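Local coordinates for protein carbonic anhydrase (Coccomyxa sp. PA, PDB 3UCJ) that probably catalyses the reversible hydration of carbon dioxide to hydrogencarbonate, as a beta-class carbonic anhydrase that binds one zinc ion per subunit, at residues S50-P54 / A55-N59; V195-L198 / I199-T203. All coordinates share one frame; numbering follows the deposited sequence.

Leaving strand 42-47, the chain passes into contact 1, where a loop runs straight into the short helix 54-57, a local turn with no intervening residues. Far along the sequence, after the chain has reversed direction at the end of strand 182-189, contact 2 marks the break in strand 194-202, an outermost strand of the sheet within this chain. The two are in series, so neither encloses nor crosses the other, and their centres lie about 18 Å apart. They nonetheless touch: Leu57 CD1 of contact 1 meets Val195 CG2 of contact 2 at 3.4 Å, packing helix 54-57 against the start of the last strand. Both also reach the second subunit.

Contact 1 (S50-P54 / A55-N59); sequences SRVSP and AQLFN
Ser53 O takes the N-H of Leu57 at 2.8 Å, a nearly straight bond with an angle of 171° at the hydrogen, and opens helix 54-57. One residue on, Pro54 O accepts from Phe58 N at 3.0 Å, with the donor tilted 27° from the carbonyl plane. Side chains gather round the same carbonyls: Leu57 CD2 lies 3.3 Å from Ser53 O, and Phe58 CD1 comes equally near Pro54 O. With CG set between its own N and carbonyl carbon (chi1 72°), Leu57 sends CD2 back beside Val52 CG1, at 4.1 Å, the two side chains pointing the same way. Its other methyl, CD1, sits 3.6 Å above the centre of the Phe58 ring. Ser53 holds the N-cap position without a capping bond from its side chain; OG instead rests against Gln56 CG at 3.3 Å. A Schellman motif with Asn59 as its C-prime residue ends the helix. Val52 also touches the zinc ligand His103, and Arg51 forms a salt bridge with Asp49, while Gln56 NE2 bonds to Met60 O of the second subunit. Backbone bonds therefore fix this single helical turn, and its apolar side chains join the zinc-site loop to the core.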
ATOM      1  N   SER A  50     -20.542  -7.384   8.466  1.00 28.96           N
ATOM      2  CA  SER A  50     -21.058  -7.539   9.833  1.00 32.24           C
ATOM      3  C   SER A  50     -21.838  -8.824  10.078  1.00 32.38           C
ATOM      4  O   SER A  50     -22.120  -9.123  11.240  1.00 32.56           O
ATOM      5  CB  SER A  50     -21.943  -6.335  10.210  1.00 31.66           C
ATOM      6  OG  SER A  50     -23.142  -6.325   9.413  1.00 34.72           O
ATOM      7  N   ARG A  51     -22.173  -9.565   9.016  1.00 32.77           N
ATOM      8  CA  ARG A  51     -22.982 -10.763   9.194  1.00 33.40           C
ATOM      9  C   ARG A  51     -22.148 -12.013   9.316  1.00 34.71           C
ATOM     10  O   ARG A  51     -22.705 -13.149   9.418  1.00 34.55           O
ATOM     11  CB  ARG A  51     -23.960 -10.874   8.045  1.00 32.51           C
ATOM     12  CG  ARG A  51     -24.932  -9.777   8.110  1.00 33.76           C
ATOM     13  CD  ARG A  51     -25.708  -9.689   6.777  1.00 36.13           C
ATOM     14  NE  ARG A  51     -24.847  -9.388   5.604  1.00 37.69           N
ATOM     15  CZ  ARG A  51     -25.246  -9.496   4.333  1.00 40.10           C
ATOM     16  NH1 ARG A  51     -26.501  -9.957   4.026  1.00 33.94           N
ATOM     17  NH2 ARG A  51     -24.371  -9.248   3.347  1.00 36.17           N
ATOM     18  N   VAL A  52     -20.820 -11.839   9.264  1.00 32.57           N
ATOM     19  CA  VAL A  52     -19.947 -12.998   9.062  1.00 33.95           C
ATOM     20  C   VAL A  52     -18.803 -13.041  10.116  1.00 36.74           C
ATOM     21  O   VAL A  52     -17.662 -12.564   9.840  1.00 35.95           O
ATOM     22  CB  VAL A  52     -19.304 -13.012   7.640  1.00 34.13           C
ATOM     23  CG1 VAL A  52     -18.656 -14.383   7.329  1.00 32.54           C
ATOM     24  CG2 VAL A  52     -20.372 -12.592   6.540  1.00 34.25           C
ATOM     25  N   SER A  53     -19.088 -13.673  11.267  1.00 35.84           N
ATOM     26  CA  SER A  53     -18.099 -13.703  12.369  1.00 35.84           C
ATOM     27  C   SER A  53     -17.456 -15.104  12.522  1.00 35.36           C
ATOM     28  O   SER A  53     -18.153 -16.055  12.926  1.00 35.06           O
ATOM     29  CB  SER A  53     -18.799 -13.296  13.649  1.00 35.82           C
ATOM     30  OG  SER A  53     -17.932 -13.545  14.731  1.00 40.78           O
ATOM     31  N   PRO A  54     -16.155 -15.242  12.211  1.00 33.08           N
ATOM     32  CA  PRO A  54     -15.617 -16.578  12.060  1.00 34.30           C
ATOM     33  C   PRO A  54     -15.658 -17.374  13.394  1.00 36.19           C
ATOM     34  O   PRO A  54     -16.013 -18.587  13.390  1.00 37.45           O
ATOM     35  CB  PRO A  54     -14.163 -16.337  11.617  1.00 33.24           C
ATOM     36  CG  PRO A  54     -13.922 -14.916  11.760  1.00 33.67           C
ATOM     37  CD  PRO A  54     -15.243 -14.225  11.650  1.00 33.93           C
ATOM     38  N   ALA A  55     -15.341 -16.722  14.520  1.00 36.22           N
ATOM     39  CA  ALA A  55     -15.327 -17.529  15.767  1.00 38.50           C
ATOM     40  C   ALA A  55     -16.736 -17.982  16.189  1.00 40.25           C
ATOM     41  O   ALA A  55     -16.924 -19.146  16.550  1.00 41.42           O
ATOM     42  CB  ALA A  55     -14.557 -16.835  16.927  1.00 39.14           C
ATOM     43  N   GLN A  56     -17.707 -17.091  16.122  1.00 41.14           N
ATOM     44  CA  GLN A  56     -19.129 -17.464  16.284  1.00 44.40           C
ATOM     45  C   GLN A  56     -19.523 -18.581  15.327  1.00 44.52           C
ATOM     46  O   GLN A  56     -19.932 -19.682  15.777  1.00 46.40           O
ATOM     47  CB  GLN A  56     -20.084 -16.270  16.074  1.00 44.05           C
ATOM     48  CG  GLN A  56     -19.753 -15.105  16.985  1.00 51.15           C
ATOM     49  CD  GLN A  56     -20.975 -14.290  17.337  1.00 58.59           C
ATOM     50  OE1 GLN A  56     -21.801 -13.916  16.453  1.00 64.73           O
ATOM     51  NE2 GLN A  56     -21.137 -14.028  18.643  1.00 56.19           N
ATOM     52  N   LEU A  57     -19.349 -18.378  14.015  1.00 43.23           N
ATOM     53  CA  LEU A  57     -19.936 -19.363  13.091  1.00 41.97           C
ATOM     54  C   LEU A  57     -19.289 -20.736  13.148  1.00 42.38           C
ATOM     55  O   LEU A  57     -19.918 -21.751  12.768  1.00 43.51           O
ATOM     56  CB  LEU A  57     -20.007 -18.845  11.651  1.00 40.36           C
ATOM     57  CG  LEU A  57     -18.698 -18.735  10.884  1.00 40.56           C
ATOM     58  CD1 LEU A  57     -18.555 -19.951  10.075  1.00 35.08           C
ATOM     59  CD2 LEU A  57     -18.762 -17.454   9.988  1.00 37.88           C
ATOM     60  N   PHE A  58     -18.053 -20.807  13.606  1.00 41.11           N
ATOM     61  CA  PHE A  58     -17.441 -22.086  13.784  1.00 40.04           C
ATOM     62  C   PHE A  58     -17.510 -22.550  15.246  1.00 40.70           C
ATOM     63  O   PHE A  58     -16.853 -23.566  15.566  1.00 38.33           O
ATOM     64  CB  PHE A  58     -15.964 -22.103  13.347  1.00 41.05           C
ATOM     65  CG  PHE A  58     -15.778 -22.021  11.851  1.00 44.30           C
ATOM     66  CD1 PHE A  58     -15.047 -20.959  11.270  1.00 42.71           C
ATOM     67  CD2 PHE A  58     -16.341 -22.987  11.016  1.00 42.63           C
ATOM     68  CE1 PHE A  58     -14.892 -20.896   9.885  1.00 45.06           C
ATOM     69  CE2 PHE A  58     -16.201 -22.909   9.608  1.00 45.56           C
ATOM     70  CZ  PHE A  58     -15.499 -21.851   9.057  1.00 41.41           C
ATOM     71  N   ASN A  59     -18.203 -21.804  16.110  1.00 40.55           N
ATOM     72  CA  ASN A  59     -18.237 -22.121  17.567  1.00 43.30           C
ATOM     73  C   ASN A  59     -16.864 -22.321  18.176  1.00 44.52           C
ATOM     74  O   ASN A  59     -16.595 -23.353  18.859  1.00 45.16           O
ATOM     75  CB  ASN A  59     -19.060 -23.416  17.785  1.00 44.61           C
ATOM     76  CG  ASN A  59     -19.646 -23.536  19.220  1.00 49.97           C
ATOM     77  OD1 ASN A  59     -19.881 -22.544  19.931  1.00 53.15           O
ATOM     78  ND2 ASN A  59     -19.913 -24.776  19.617  1.00 55.65           N
TER

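Contact 2 (V195-L198 / I199-T203); sequences VKEL and IKPIT
Glu197 and Ile199 are joined through a water, which donates to Glu197 OE2 at 2.7 Å and to Ile199 O at 2.8 Å. The glutamate reaches it because its chain is fully stretched, with CG opposite the backbone N (chi1 -178°) and CD continuing the line, carrying the side chain across the corner and setting OE2 by Pro201 and the water. Van der Waals contacts follow the same side chain. Glu197 CG lies 3.5 Å from Ile199 O, and OE2 comes within 3.4 Å of Pro201 CD, the two side chains crossing at about a right angle. The Lys200 amine is too distant for a salt bridge, with NZ 6.6 Å from Glu197 OE1. Cut back to an alanine here, the side chain would probably leave the water without its carboxylate acceptor and a gap beside the Pro201 ring. Apolar packing at the corner itself is slight: Leu198 CB stands 4.2 Å from Ile199 CG1. Both residues turn to helix 146-167, Leu198 onto Val158 and Ile199 onto Val162, whereas Glu197 and Pro201 pack on Leu9 and Ala7 of the second subunit. Backbone bonds from Leu198 and Ile199 both go to Gly185 on the neighbouring strand. The corner at Leu198 and Ile199 interrupts the outer strand of the beta hairpin 182-189/194-202, at the antiparallel edge of this chain's mixed sheet.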
ATOM      1  N   VAL A 195     -21.805 -22.659   6.320  1.00 39.03           N
ATOM      2  CA  VAL A 195     -20.620 -22.758   5.501  1.00 40.44           C
ATOM      3  C   VAL A 195     -20.685 -23.959   4.552  1.00 41.04           C
ATOM      4  O   VAL A 195     -21.075 -25.079   4.961  1.00 40.85           O
ATOM      5  CB  VAL A 195     -19.351 -22.914   6.433  1.00 40.86           C
ATOM      6  CG1 VAL A 195     -18.032 -23.350   5.655  1.00 39.73           C
ATOM      7  CG2 VAL A 195     -19.136 -21.606   7.207  1.00 41.77           C
ATOM      8  N   LYS A 196     -20.312 -23.723   3.303  1.00 39.62           N
ATOM      9  CA  LYS A 196     -20.075 -24.793   2.326  1.00 41.15           C
ATOM     10  C   LYS A 196     -18.615 -24.832   1.848  1.00 41.32           C
ATOM     11  O   LYS A 196     -17.967 -23.797   1.696  1.00 42.00           O
ATOM     12  CB  LYS A 196     -21.092 -24.637   1.165  1.00 40.43           C
ATOM     13  CG  LYS A 196     -20.777 -25.286  -0.156  1.00 42.71           C
ATOM     14  CD  LYS A 196     -22.001 -25.058  -1.154  1.00 48.05           C
ATOM     15  CE  LYS A 196     -22.135 -23.579  -1.550  1.00 48.23           C
ATOM     16  NZ  LYS A 196     -23.232 -23.230  -2.545  1.00 44.24           N
ATOM     17  N   GLU A 197     -18.097 -26.033   1.631  1.00 40.86           N
ATOM     18  CA  GLU A 197     -16.778 -26.218   1.083  1.00 41.00           C
ATOM     19  C   GLU A 197     -16.769 -26.120  -0.446  1.00 41.79           C
ATOM     20  O   GLU A 197     -17.287 -27.014  -1.157  1.00 40.31           O
ATOM     21  CB  GLU A 197     -16.149 -27.527   1.595  1.00 41.76           C
ATOM     22  CG  GLU A 197     -14.722 -27.832   1.142  1.00 42.40           C
ATOM     23  CD  GLU A 197     -14.208 -29.156   1.712  1.00 53.12           C
ATOM     24  OE1 GLU A 197     -15.022 -30.103   1.760  1.00 57.47           O
ATOM     25  OE2 GLU A 197     -13.039 -29.282   2.141  1.00 47.58           O
ATOM     26  N   LEU A 198     -16.159 -25.054  -0.973  1.00 38.45           N
ATOM     27  CA  LEU A 198     -16.018 -24.886  -2.423  1.00 39.00           C
ATOM     28  C   LEU A 198     -14.860 -25.593  -3.030  1.00 38.81           C
ATOM     29  O   LEU A 198     -14.942 -26.051  -4.176  1.00 39.76           O
ATOM     30  CB  LEU A 198     -15.848 -23.401  -2.760  1.00 38.06           C
ATOM     31  CG  LEU A 198     -16.940 -22.572  -3.386  1.00 43.95           C
ATOM     32  CD1 LEU A 198     -18.452 -23.095  -3.246  1.00 47.28           C
ATOM     33  CD2 LEU A 198     -16.751 -21.034  -3.054  1.00 43.33           C
ATOM     34  N   ILE A 199     -13.726 -25.614  -2.339  1.00 37.19           N
ATOM     35  CA  ILE A 199     -12.581 -26.295  -2.853  1.00 37.01           C
ATOM     36  C   ILE A 199     -12.029 -27.205  -1.752  1.00 39.61           C
ATOM     37  O   ILE A 199     -11.913 -26.771  -0.601  1.00 37.68           O
ATOM     38  CB  ILE A 199     -11.444 -25.323  -3.298  1.00 37.51           C
ATOM     39  CG1 ILE A 199     -11.986 -24.182  -4.200  1.00 38.44           C
ATOM     40  CG2 ILE A 199     -10.348 -26.123  -3.963  1.00 35.06           C
ATOM     41  CD1 ILE A 199     -10.914 -23.132  -4.456  1.00 35.54           C
ATOM     42  N   LYS A 200     -11.640 -28.446  -2.125  1.00 41.00           N
ATOM     43  CA  LYS A 200     -11.242 -29.405  -1.107  1.00 42.17           C
ATOM     44  C   LYS A 200      -9.867 -28.949  -0.599  1.00 41.24           C
ATOM     45  O   LYS A 200      -9.269 -28.016  -1.191  1.00 40.12           O
ATOM     46  CB  LYS A 200     -11.207 -30.841  -1.685  1.00 44.05           C
ATOM     47  CG  LYS A 200     -12.533 -31.577  -1.490  1.00 50.29           C
ATOM     48  CD  LYS A 200     -13.484 -31.266  -2.623  1.00 60.57           C
ATOM     49  CE  LYS A 200     -13.297 -32.227  -3.879  1.00 67.99           C
ATOM     50  NZ  LYS A 200     -14.503 -33.164  -4.085  1.00 70.30           N
ATOM     51  N   PRO A 201      -9.362 -29.555   0.487  1.00 40.92           N
ATOM     52  CA  PRO A 201      -8.106 -29.064   1.046  1.00 38.93           C
ATOM     53  C   PRO A 201      -6.951 -29.129   0.058  1.00 39.89           C
ATOM     54  O   PRO A 201      -6.851 -30.117  -0.720  1.00 40.03           O
ATOM     55  CB  PRO A 201      -7.873 -30.022   2.223  1.00 39.92           C
ATOM     56  CG  PRO A 201      -9.258 -30.395   2.672  1.00 38.44           C
ATOM     57  CD  PRO A 201     -10.004 -30.556   1.391  1.00 41.73           C
ATOM     58  N   ILE A 202      -6.060 -28.104   0.079  1.00 36.30           N
ATOM     59  CA  ILE A 202      -4.873 -28.031  -0.741  1.00 35.53           C
ATOM     60  C   ILE A 202      -3.726 -28.027   0.227  1.00 36.71           C
ATOM     61  O   ILE A 202      -3.620 -27.090   1.058  1.00 36.21           O
ATOM     62  CB  ILE A 202      -4.819 -26.727  -1.627  1.00 33.46           C
ATOM     63  CG1 ILE A 202      -5.947 -26.791  -2.683  1.00 35.45           C
ATOM     64  CG2 ILE A 202      -3.448 -26.633  -2.353  1.00 33.42           C
ATOM     65  CD1 ILE A 202      -6.392 -25.525  -3.328  1.00 34.92           C
ATOM     66  N   THR A 203      -2.909 -29.101   0.216  1.00 36.64           N
ATOM     67  CA  THR A 203      -1.891 -29.251   1.232  1.00 36.45           C
ATOM     68  C   THR A 203      -0.585 -29.052   0.589  1.00 35.22           C
ATOM     69  O   THR A 203       0.430 -29.148   1.251  1.00 38.53           O
ATOM     70  CB  THR A 203      -1.870 -30.716   1.889  1.00 36.63           C
ATOM     71  OG1 THR A 203      -1.645 -31.625   0.821  1.00 38.18           O
ATOM     72  CG2 THR A 203      -3.145 -31.033   2.594  1.00 36.91           C
TER
HETATM   73  O   HOH W   1     -11.128 -27.415   2.036  1.00 39.08           O